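Local coordinates for bifunctional GH43-CE protein (Bacteroides eggerthii, PDB 6MLY) that probably acts on xylan side chains or ends, joining a family 43 glycoside hydrolase (likely a xylan 1,4-beta-xylosidase) to a carbohydrate esterase domain, at residues N674-I679 with E734-V739; T719-N724 with R752-L757; D725-V730 with R756-I761. All blocks are in the same frame, centred on the assembly; numbering follows the deposited sequence.

Interaction 1. Residues N674-I679 with E734-V739; sequences NWFGPI and EADTVV
In the probable Ser-His-Asp site of the esterase domain, the loop after strand 727-733 lays Asp736 and Val739 against Phe676, Gly677 and Pro678, just past the end of strand 671-675. Oxygen OD2 of Asp736 rests on the root of the phenylalanine, 3.5 Å from Phe676 CB and 3.7 Å from Phe676 CG. The two side chains cross at about a right angle, with ring and carboxylate planes 58° apart. Phe676 CG sits between its own backbone N and carbonyl carbon (chi1 45°), and the ring beyond it meets the imidazole of His768 edge-to-face. Asp736 OD2 also accepts a hydrogen bond from His768 ND1, so it has both the ring root of Phe676 and a polar partner; an aspartate suits the place as a short acceptor for the imidazole N-H.

This is consistent with the alpha/beta-hydrolase arrangement, in which the acid comes from a loop after a strand, the histidine from a later loop, and the nucleophile from an elbow: here Ser628, which Phe676 also touches. On its other oxygen, OD1, Asp736 receives a weak hydrogen bond from Val739 N (3.3 Å). Val739, a compact branched residue, turns its side chain to the facing backbone, CG1 lying 3.8 Å from both Phe676 O and Gly677 O, while its carbonyl is taken by His732 NE2. The same methyl reaches the proline ring, with Val739 CG1 4.3 Å from Pro678 CB. Lacking a side chain, Gly677 admits Asn674 OD1 close to its backbone, and a weak bond of 3.0 Å runs from Gly677 N to Asn674 OD1.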
# COMPACT_ATOMS: atom_id res chain seq x y z
N ASN A 674 -24.81 9.93 -19.86
CA ASN A 674 -23.80 10.52 -20.73
C ASN A 674 -23.65 11.99 -20.37
O ASN A 674 -24.55 12.78 -20.60
CB ASN A 674 -24.16 10.30 -22.20
CG ASN A 674 -23.34 11.15 -23.15
OD1 ASN A 674 -22.26 11.62 -22.80
ND2 ASN A 674 -23.86 11.36 -24.35
N TRP A 675 -22.50 12.35 -19.79
CA TRP A 675 -22.21 13.71 -19.40
C TRP A 675 -21.48 14.42 -20.55
O TRP A 675 -20.27 14.26 -20.72
CB TRP A 675 -21.38 13.75 -18.11
CG TRP A 675 -22.03 13.11 -16.93
CD1 TRP A 675 -22.02 11.79 -16.61
CD2 TRP A 675 -22.75 13.77 -15.87
NE1 TRP A 675 -22.70 11.58 -15.44
CE2 TRP A 675 -23.16 12.78 -14.96
CE3 TRP A 675 -23.09 15.11 -15.61
CZ2 TRP A 675 -23.89 13.07 -13.81
CZ3 TRP A 675 -23.81 15.40 -14.47
CH2 TRP A 675 -24.21 14.39 -13.59
N PHE A 676 -22.26 15.20 -21.33
CA PHE A 676 -21.76 16.09 -22.38
C PHE A 676 -20.70 15.39 -23.23
O PHE A 676 -19.62 15.93 -23.47
CB PHE A 676 -21.27 17.41 -21.78
CG PHE A 676 -20.40 17.28 -20.55
CD1 PHE A 676 -20.96 17.26 -19.29
CD2 PHE A 676 -19.02 17.20 -20.66
CE1 PHE A 676 -20.17 17.14 -18.16
CE2 PHE A 676 -18.23 17.09 -19.53
CZ PHE A 676 -18.80 17.06 -18.28
N GLY A 677 -21.02 14.18 -23.69
CA GLY A 677 -20.15 13.40 -24.56
C GLY A 677 -20.24 13.85 -26.01
O GLY A 677 -21.28 14.33 -26.46
N PRO A 678 -19.14 13.71 -26.80
CA PRO A 678 -19.21 13.84 -28.25
C PRO A 678 -19.87 12.59 -28.84
O PRO A 678 -19.76 11.51 -28.25
CB PRO A 678 -17.74 14.01 -28.66
CG PRO A 678 -16.96 13.27 -27.58
CD PRO A 678 -17.77 13.43 -26.32
N ILE A 679 -20.56 12.72 -29.97
CA ILE A 679 -21.34 11.62 -30.55
C ILE A 679 -21.06 11.52 -32.05
O ILE A 679 -20.59 10.49 -32.54
CB ILE A 679 -22.83 11.79 -30.21
CG1 ILE A 679 -23.18 11.16 -28.85
CG2 ILE A 679 -23.73 11.23 -31.31
CD1 ILE A 679 -22.99 12.07 -27.66
N GLU A 734 -25.14 24.52 -21.34
CA GLU A 734 -25.48 25.44 -22.43
C GLU A 734 -24.27 26.30 -22.82
O GLU A 734 -24.30 26.97 -23.85
CB GLU A 734 -26.65 26.33 -22.02
CG GLU A 734 -27.98 25.60 -21.94
CD GLU A 734 -29.19 26.51 -21.81
OE1 GLU A 734 -29.15 27.44 -20.96
OE2 GLU A 734 -30.16 26.31 -22.56
N ALA A 735 -23.22 26.28 -22.00
CA ALA A 735 -21.99 27.07 -22.20
C ALA A 735 -20.75 26.15 -22.16
O ALA A 735 -19.75 26.48 -21.52
CB ALA A 735 -21.92 28.16 -21.17
N ASP A 736 -20.85 25.02 -22.86
CA ASP A 736 -19.79 24.04 -23.00
C ASP A 736 -19.02 24.32 -24.30
O ASP A 736 -19.56 24.15 -25.39
CB ASP A 736 -20.38 22.63 -23.00
CG ASP A 736 -19.37 21.53 -22.77
OD1 ASP A 736 -18.24 21.65 -23.28
OD2 ASP A 736 -19.72 20.56 -22.07
N THR A 737 -17.75 24.72 -24.17
CA THR A 737 -17.01 25.37 -25.26
C THR A 737 -16.06 24.39 -25.97
O THR A 737 -15.39 24.79 -26.92
CB THR A 737 -16.25 26.59 -24.73
OG1 THR A 737 -15.48 26.23 -23.58
CG2 THR A 737 -17.18 27.73 -24.38
N VAL A 738 -16.00 23.12 -25.55
CA VAL A 738 -15.15 22.13 -26.24
C VAL A 738 -16.04 21.09 -26.93
O VAL A 738 -15.77 20.72 -28.07
CB VAL A 738 -14.10 21.47 -25.31
CG1 VAL A 738 -13.14 22.49 -24.73
CG2 VAL A 738 -14.72 20.63 -24.20
N VAL A 739 -17.10 20.63 -26.25
CA VAL A 739 -18.15 19.81 -26.86
C VAL A 739 -19.45 20.62 -26.84
O VAL A 739 -20.03 20.84 -25.78
CB VAL A 739 -18.31 18.45 -26.16
CG1 VAL A 739 -19.37 17.58 -26.83
CG2 VAL A 739 -16.99 17.70 -26.08

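Interaction 2. Residues T719-N724 with R752-L757; sequences TYIDKN and RAQGRL. With NA (sodium ion), chain H.
Arg756 reaches from the end of a helix across the carbonyls of Asp722 and Lys723, its long chain passing from one to the next. CB points toward the 719-724 loop. CG follows, 3.5 Å from Asp722 O and beside the CG2 methyl of Ile721. The chain bends at chi2 (-53°), which places CD 3.4 Å from Asp722 O, and bends again at chi3. At the tip, Lys723 O stands 3.0 Å above the guanidinium plane of Arg756, over its centre, where the carbonyl probably helps to balance the positive charge; the angles to the N-H groups are poor. Two of the arginine nitrogens donate at the edge: NE to Gln754 O, 3.2 Å away and close to the guanidinium plane, in a nearly straight bond (163°), and NH1 to Asp725 O. An arginine suits the place because it offers both a flat cationic face and donors around its rim.

Lys723 folds back over the other loop, its aliphatic CD 4.1 Å from Gln754 CB. Away from the arginine, Tyr720 O (2.3 Å) and Asp722 OD1 (2.5 Å) bind the sodium ion, which is also bound by Thr639 O and the carboxylate of Asp725. Asp722 uses its second oxygen to close an Asx turn, accepting Asn724 N at OD2. The opposing loop is a Schellman motif ending helix 741-752: Gly755, with positive phi (88°), is its C-prime residue, Arg756 N returns to Leu751 O and Gly755 N, weakly, to Arg752 O, and so a capped helix end packs against a sodium-binding loop.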
# COMPACT_ATOMS: atom_id res chain seq x y z
N THR A 719 -25.83 5.39 -34.61
CA THR A 719 -25.88 4.31 -35.60
C THR A 719 -26.62 3.07 -35.06
O THR A 719 -27.35 2.43 -35.80
CB THR A 719 -24.46 3.93 -36.04
OG1 THR A 719 -23.86 5.11 -36.56
CG2 THR A 719 -24.41 2.83 -37.08
N TYR A 720 -26.41 2.73 -33.78
CA TYR A 720 -26.74 1.40 -33.24
C TYR A 720 -27.97 1.43 -32.32
O TYR A 720 -28.19 0.48 -31.57
CB TYR A 720 -25.52 0.84 -32.49
CG TYR A 720 -24.22 0.92 -33.26
CD1 TYR A 720 -23.86 -0.07 -34.16
CD2 TYR A 720 -23.34 1.98 -33.08
CE1 TYR A 720 -22.68 -0.00 -34.88
CE2 TYR A 720 -22.15 2.06 -33.79
CZ TYR A 720 -21.82 1.06 -34.69
OH TYR A 720 -20.66 1.12 -35.40
N ILE A 721 -28.77 2.51 -32.37
CA ILE A 721 -29.95 2.68 -31.49
C ILE A 721 -31.11 1.80 -32.00
O ILE A 721 -31.43 1.80 -33.19
CB ILE A 721 -30.40 4.15 -31.40
CG1 ILE A 721 -29.30 5.08 -30.89
CG2 ILE A 721 -31.66 4.26 -30.56
CD1 ILE A 721 -29.65 6.55 -31.00
N ASP A 722 -31.77 1.12 -31.06
CA ASP A 722 -32.94 0.32 -31.34
C ASP A 722 -33.83 0.33 -30.09
O ASP A 722 -33.48 0.94 -29.09
CB ASP A 722 -32.53 -1.08 -31.81
CG ASP A 722 -32.06 -2.00 -30.71
OD1 ASP A 722 -30.83 -2.22 -30.60
OD2 ASP A 722 -32.93 -2.49 -29.96
N LYS A 723 -34.97 -0.37 -30.16
CA LYS A 723 -36.04 -0.29 -29.16
C LYS A 723 -35.60 -1.00 -27.86
O LYS A 723 -36.05 -0.64 -26.77
CB LYS A 723 -37.34 -0.91 -29.68
CG LYS A 723 -37.65 -0.73 -31.17
CD LYS A 723 -37.98 0.70 -31.56
CE LYS A 723 -38.06 0.91 -33.06
NZ LYS A 723 -38.70 2.21 -33.41
N ASN A 724 -34.72 -2.00 -27.99
CA ASN A 724 -34.37 -2.93 -26.90
C ASN A 724 -33.00 -2.60 -26.29
O ASN A 724 -32.52 -3.33 -25.42
CB ASN A 724 -34.43 -4.38 -27.40
CG ASN A 724 -35.76 -4.70 -28.06
OD1 ASN A 724 -35.80 -5.20 -29.18
ND2 ASN A 724 -36.85 -4.42 -27.37
N ARG A 752 -34.92 9.20 -28.01
CA ARG A 752 -36.32 9.41 -27.60
C ARG A 752 -37.28 8.89 -28.67
O ARG A 752 -38.40 8.48 -28.35
CB ARG A 752 -36.60 10.89 -27.35
CG ARG A 752 -37.95 11.17 -26.72
CD ARG A 752 -38.11 12.64 -26.40
NE ARG A 752 -38.14 13.41 -27.63
CZ ARG A 752 -39.21 13.53 -28.42
NH1 ARG A 752 -40.37 13.05 -28.02
NH2 ARG A 752 -39.11 14.14 -29.59
N ALA A 753 -36.84 8.94 -29.94
CA ALA A 753 -37.61 8.48 -31.09
C ALA A 753 -37.89 6.98 -30.99
O ALA A 753 -38.85 6.50 -31.57
CB ALA A 753 -36.87 8.80 -32.37
N GLN A 754 -37.01 6.24 -30.28
CA GLN A 754 -37.14 4.79 -30.13
C GLN A 754 -37.34 4.44 -28.65
O GLN A 754 -37.27 3.28 -28.27
CB GLN A 754 -35.93 4.12 -30.78
CG GLN A 754 -35.55 4.75 -32.12
CD GLN A 754 -35.32 3.77 -33.24
OE1 GLN A 754 -34.65 2.75 -33.09
NE2 GLN A 754 -35.88 4.09 -34.40
N GLY A 755 -37.61 5.46 -27.83
CA GLY A 755 -38.16 5.31 -26.49
C GLY A 755 -37.09 5.13 -25.43
O GLY A 755 -37.41 4.77 -24.29
N ARG A 756 -35.84 5.40 -25.79
CA ARG A 756 -34.66 5.05 -24.99
C ARG A 756 -34.35 6.17 -23.99
O ARG A 756 -34.00 5.89 -22.85
CB ARG A 756 -33.47 4.76 -25.90
CG ARG A 756 -33.65 3.55 -26.80
CD ARG A 756 -34.05 2.31 -26.03
NE ARG A 756 -35.48 2.23 -25.77
CZ ARG A 756 -36.04 1.58 -24.75
NH1 ARG A 756 -35.28 0.95 -23.88
NH2 ARG A 756 -37.35 1.57 -24.62
N LEU A 757 -34.47 7.42 -24.43
CA LEU A 757 -34.18 8.56 -23.57
C LEU A 757 -35.16 8.58 -22.38
O LEU A 757 -36.38 8.69 -22.57
CB LEU A 757 -34.28 9.85 -24.38
CG LEU A 757 -33.79 11.11 -23.66
CD1 LEU A 757 -32.27 11.07 -23.49
CD2 LEU A 757 -34.21 12.36 -24.40
NA NA H . -28.43 -1.62 -30.75

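Interaction 3. Residues D725-V730 with R756-I761; sequences DPKFIV and RLEEFI. With NA (sodium ion), chain H.
The guanidinium of Arg756 is flanked on one face by the methylene CE of Lys727, 3.7 Å from Arg756 NH2, while Lys723 O lies over the opposite face. At its edge comes Asp725 O, taking a hydrogen bond of 2.8 Å from Arg756 NH1, tilted 26° from the guanidinium plane. Lys727 and Arg756 cross at about a right angle; the lysine meets the guanidinium with CD and CE, its NZ being 4.8 Å from Arg756 NH2. The Phe728 ring has CD1 4.2 Å from Arg756 CB and meets the ring of Phe747 edge-to-face; Phe760 packs CD1 against Val730 CB.

Segments 727-730 and 759-761 run parallel, 11° apart, within strands 727-733 and 757-763 of one beta-alpha-beta unit whose connecting helix is 741-752. Their backbones are stitched by Phe728 N to Arg756 O (3.0 Å), Glu758 N to Phe728 O (2.9 Å), a longer bond from Val730 N to Glu759 O, and Ile761 N to Val730 O (3.0 Å). Phe728 pairs with Leu757 but Val730 with Phe760, so the later strand has one extra residue at the corner at Glu758.

Phe728, Val730, Leu757 and Phe760 share one face, where helix 741-752 covers the first three; Val730 CG2 touches Leu757 CD1. Apolar residues suit that covered side. On the face of Ile729 and Glu759 lies helix 775-789, and Ile729 CG1 runs beside the Glu758 stem, 3.8 Å from Glu758 CB. Both glutamates form salt bridges to that helix, Glu758 with Arg787 and Glu759 with Lys780. In the loop before the strand, Asp725 binds the sodium ion through both carboxylate oxygens.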
# COMPACT_ATOMS: atom_id res chain seq x y z
N ASP A 725 -32.40 -1.48 -26.72
CA ASP A 725 -31.23 -0.89 -26.08
C ASP A 725 -31.66 -0.37 -24.70
O ASP A 725 -32.84 -0.33 -24.41
CB ASP A 725 -30.61 0.20 -26.98
CG ASP A 725 -29.91 -0.34 -28.22
OD1 ASP A 725 -29.88 -1.58 -28.40
OD2 ASP A 725 -29.38 0.47 -28.99
N PRO A 726 -30.72 -0.03 -23.79
CA PRO A 726 -31.08 0.45 -22.46
C PRO A 726 -31.65 1.88 -22.44
O PRO A 726 -31.60 2.59 -23.43
CB PRO A 726 -29.76 0.43 -21.68
CG PRO A 726 -28.81 -0.38 -22.53
CD PRO A 726 -29.26 -0.15 -23.95
N LYS A 727 -32.17 2.28 -21.27
CA LYS A 727 -32.59 3.65 -20.99
C LYS A 727 -31.35 4.53 -20.81
O LYS A 727 -30.36 4.10 -20.21
CB LYS A 727 -33.46 3.70 -19.74
CG LYS A 727 -34.94 3.93 -19.98
CD LYS A 727 -35.65 2.81 -20.71
CE LYS A 727 -36.91 3.28 -21.40
NZ LYS A 727 -37.87 3.93 -20.46
N PHE A 728 -31.41 5.77 -21.31
CA PHE A 728 -30.31 6.72 -21.25
C PHE A 728 -30.72 7.96 -20.43
O PHE A 728 -31.89 8.26 -20.32
CB PHE A 728 -29.89 7.15 -22.65
CG PHE A 728 -29.09 6.12 -23.40
CD1 PHE A 728 -29.72 5.04 -23.99
CD2 PHE A 728 -27.71 6.22 -23.49
CE1 PHE A 728 -28.99 4.08 -24.67
CE2 PHE A 728 -26.98 5.25 -24.16
CZ PHE A 728 -27.62 4.18 -24.75
N ILE A 729 -29.73 8.65 -19.88
CA ILE A 729 -29.89 10.02 -19.41
C ILE A 729 -28.71 10.83 -19.95
O ILE A 729 -27.58 10.59 -19.55
CB ILE A 729 -29.99 10.10 -17.88
CG1 ILE A 729 -31.33 9.56 -17.38
CG2 ILE A 729 -29.73 11.52 -17.38
CD1 ILE A 729 -31.67 9.95 -15.95
N VAL A 730 -28.98 11.77 -20.86
CA VAL A 730 -27.95 12.63 -21.42
C VAL A 730 -28.01 13.97 -20.68
O VAL A 730 -29.10 14.48 -20.45
CB VAL A 730 -28.13 12.81 -22.94
CG1 VAL A 730 -27.04 13.69 -23.52
CG2 VAL A 730 -28.18 11.47 -23.65
N ARG A 756 -35.84 5.40 -25.79
CA ARG A 756 -34.66 5.05 -24.99
C ARG A 756 -34.35 6.17 -23.99
O ARG A 756 -34.00 5.89 -22.85
CB ARG A 756 -33.47 4.76 -25.90
CG ARG A 756 -33.65 3.55 -26.80
CD ARG A 756 -34.05 2.31 -26.03
NE ARG A 756 -35.48 2.23 -25.77
CZ ARG A 756 -36.04 1.58 -24.75
NH1 ARG A 756 -35.28 0.95 -23.88
NH2 ARG A 756 -37.35 1.57 -24.62
N LEU A 757 -34.47 7.42 -24.43
CA LEU A 757 -34.18 8.56 -23.57
C LEU A 757 -35.16 8.58 -22.38
O LEU A 757 -36.38 8.69 -22.57
CB LEU A 757 -34.28 9.85 -24.38
CG LEU A 757 -33.79 11.11 -23.66
CD1 LEU A 757 -32.27 11.07 -23.49
CD2 LEU A 757 -34.21 12.36 -24.40
N GLU A 758 -34.61 8.47 -21.17
CA GLU A 758 -35.33 8.69 -19.92
C GLU A 758 -35.51 10.20 -19.69
O GLU A 758 -36.58 10.65 -19.30
CB GLU A 758 -34.58 8.05 -18.74
CG GLU A 758 -35.06 8.48 -17.36
CD GLU A 758 -36.06 7.57 -16.67
OE1 GLU A 758 -36.41 6.51 -17.24
OE2 GLU A 758 -36.49 7.92 -15.55
N GLU A 759 -34.43 10.96 -19.91
CA GLU A 759 -34.39 12.37 -19.58
C GLU A 759 -33.18 13.04 -20.24
O GLU A 759 -32.07 12.53 -20.18
CB GLU A 759 -34.32 12.53 -18.06
CG GLU A 759 -34.67 13.91 -17.56
CD GLU A 759 -34.62 14.03 -16.04
OE1 GLU A 759 -34.30 13.01 -15.38
OE2 GLU A 759 -34.87 15.14 -15.53
N PHE A 760 -33.43 14.20 -20.88
CA PHE A 760 -32.38 15.13 -21.30
C PHE A 760 -32.33 16.29 -20.30
O PHE A 760 -33.37 16.87 -19.99
CB PHE A 760 -32.62 15.62 -22.73
CG PHE A 760 -31.74 16.78 -23.14
CD1 PHE A 760 -30.38 16.62 -23.30
CD2 PHE A 760 -32.28 18.04 -23.34
CE1 PHE A 760 -29.57 17.68 -23.67
CE2 PHE A 760 -31.47 19.11 -23.71
CZ PHE A 760 -30.12 18.93 -23.87
N ILE A 761 -31.12 16.61 -19.81
CA ILE A 761 -30.91 17.65 -18.78
C ILE A 761 -29.99 18.75 -19.32
O ILE A 761 -28.83 18.50 -19.60
CB ILE A 761 -30.36 17.04 -17.48
CG1 ILE A 761 -31.28 15.93 -16.95
CG2 ILE A 761 -30.13 18.12 -16.44
CD1 ILE A 761 -30.76 15.22 -15.73
NA NA H . -28.43 -1.62 -30.75

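From the N terminus, residues 674-679 come first, then 719-724 and 725-730 in succession, then 734-739, and last the overlapping segments 752-757 and 756-761. Interaction 1 closes a loop of 54 residues, interactions 2 and 3 loops of 27 and 25. Interaction 1 crosses both others, because its second segment falls between their halves; interactions 2 and 3 end on the same stretch and share Arg756 and Leu757. Strand 727-733 is the common thread: a probable backbone hydrogen bond from Asn674 N to Ile729 O (2.9 Å) ties interaction 1 to interaction 3, while the sodium ion joins interactions 2 and 3 near the strand's beginning, remote from the probable catalytic loop beyond its end.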